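Local coordinates for VompD (Bartonella quintana, PDB 4LGO), which probably mediates adhesion of the bacterium as a trimeric autotransporter adhesin of the outer membrane, the piece here being its N-terminal domain 1, at the interface of chains A and B. Residues are numbered along the deposited sequence; one frame, centred on the assembly and turned at random. Chains: chain A/B, VompD.

The interface of chains A and B. Residues chain A 123, 127-128, 131; chain B 124-125, 128.
B:Leu128 reaches from its helix to chain A and packs among A:Val123, A:Gln127 and A:Leu131, and loses 75 Å² of surface there. Its CG stands anti to the backbone N (chi1 -160°), which carries the forked isopropyl end away from its own helix and toward chain A. The two methyls then part company. CD1 meets CD2 of A:Leu131 at 3.5 Å, a tight carbon contact in which the two leucine side chains run past one another in opposite directions. CD2 of B:Leu128 turns the other way and settles 3.8 Å from CG1 of A:Val123 and 4.0 Å from CB of A:Gln127. The glutamine thus offers the aliphatic root of its side chain, while the rest of the chain extends on toward its amide.

A:Val123, in the loop just ahead of helix 125-134, closes the other end of the patch. Its CG1 lies anti to the carbonyl carbon (chi1 -67°) and comes within 3.6 Å of CG2 of B:Val125, the two branched side chains meeting at a slant at the start of the partner helix. Packing is looser at the margins: A:Leu128 approaches the partner leucine tip to tip, with 4.3 Å between the two CD1 methyls, and B:Asn124 gives up 3 Å² beside A:Val123, where its carbonyl carbon is the nearest atom. No polar bond spans the patch, so hydrophobic fit carries it. The helices fall in a segment that matches the coiled stalk of trimeric autotransporter adhesins, and in the trimer this leucine contact would help to align neighbouring chains where the preceding strand-rich region passes into the coiled coil.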
loop_
_atom_site.group_PDB
_atom_site.type_symbol
_atom_site.label_atom_id
_atom_site.label_comp_id
_atom_site.label_asym_id
_atom_site.label_seq_id
_atom_site.Cartn_x
_atom_site.Cartn_y
_atom_site.Cartn_z
ATOM N N VAL A 123 -6.956 -13.755 26.193
ATOM C CA VAL A 123 -8.040 -14.660 26.602
ATOM C C VAL A 123 -9.390 -14.170 26.095
ATOM O O VAL A 123 -9.616 -12.970 25.891
ATOM C CB VAL A 123 -8.105 -14.862 28.121
ATOM C CG1 VAL A 123 -6.873 -15.623 28.602
ATOM C CG2 VAL A 123 -8.239 -13.557 28.829
ATOM N N GLN A 127 -13.100 -18.317 28.265
ATOM C CA GLN A 127 -12.093 -18.650 29.230
ATOM C C GLN A 127 -12.376 -17.970 30.563
ATOM O O GLN A 127 -12.147 -18.579 31.601
ATOM C CB GLN A 127 -10.697 -18.290 28.671
ATOM C CG GLN A 127 -10.315 -19.183 27.504
ATOM C CD GLN A 127 -8.961 -18.843 26.923
ATOM O OE1 GLN A 127 -8.789 -17.796 26.288
ATOM N NE2 GLN A 127 -8.012 -19.755 27.092
ATOM N N LEU A 128 -12.849 -16.718 30.530
ATOM C CA LEU A 128 -13.264 -15.994 31.746
ATOM C C LEU A 128 -14.421 -16.738 32.404
ATOM O O LEU A 128 -14.411 -16.948 33.614
ATOM C CB LEU A 128 -13.628 -14.539 31.445
ATOM C CG LEU A 128 -14.115 -13.685 32.616
ATOM C CD1 LEU A 128 -13.066 -13.640 33.714
ATOM C CD2 LEU A 128 -14.517 -12.287 32.180
ATOM N N LEU A 131 -13.134 -19.868 34.213
ATOM C CA LEU A 131 -12.625 -19.468 35.531
ATOM C C LEU A 131 -13.747 -19.241 36.547
ATOM O O LEU A 131 -13.695 -19.729 37.691
ATOM C CB LEU A 131 -11.778 -18.203 35.389
ATOM C CG LEU A 131 -11.119 -17.702 36.676
ATOM C CD1 LEU A 131 -10.229 -18.768 37.280
ATOM C CD2 LEU A 131 -10.276 -16.469 36.391
ATOM N N ASN B 124 -4.133 -11.186 29.342
ATOM C CA ASN B 124 -3.578 -12.407 28.800
ATOM C C ASN B 124 -3.766 -13.594 29.749
ATOM O O ASN B 124 -4.276 -13.449 30.876
ATOM C CB ASN B 124 -2.123 -12.205 28.392
ATOM C CG ASN B 124 -1.198 -11.863 29.569
ATOM O OD1 ASN B 124 -1.404 -12.290 30.715
ATOM N ND2 ASN B 124 -0.178 -11.075 29.280
ATOM N N VAL B 125 -3.368 -14.759 29.251
ATOM C CA VAL B 125 -3.452 -16.028 29.995
ATOM C C VAL B 125 -2.756 -15.935 31.353
ATOM O O VAL B 125 -3.317 -16.420 32.369
ATOM C CB VAL B 125 -2.884 -17.194 29.157
ATOM C CG1 VAL B 125 -2.705 -18.455 29.984
ATOM C CG2 VAL B 125 -3.805 -17.481 27.984
ATOM N N LEU B 128 -5.077 -14.241 33.804
ATOM C CA LEU B 128 -6.172 -15.115 34.205
ATOM C C LEU B 128 -5.681 -16.145 35.245
ATOM O O LEU B 128 -6.331 -16.391 36.278
ATOM C CB LEU B 128 -6.740 -15.778 32.952
ATOM C CG LEU B 128 -8.143 -16.353 33.033
ATOM C CD1 LEU B 128 -9.119 -15.232 33.366
ATOM C CD2 LEU B 128 -8.523 -16.981 31.710
#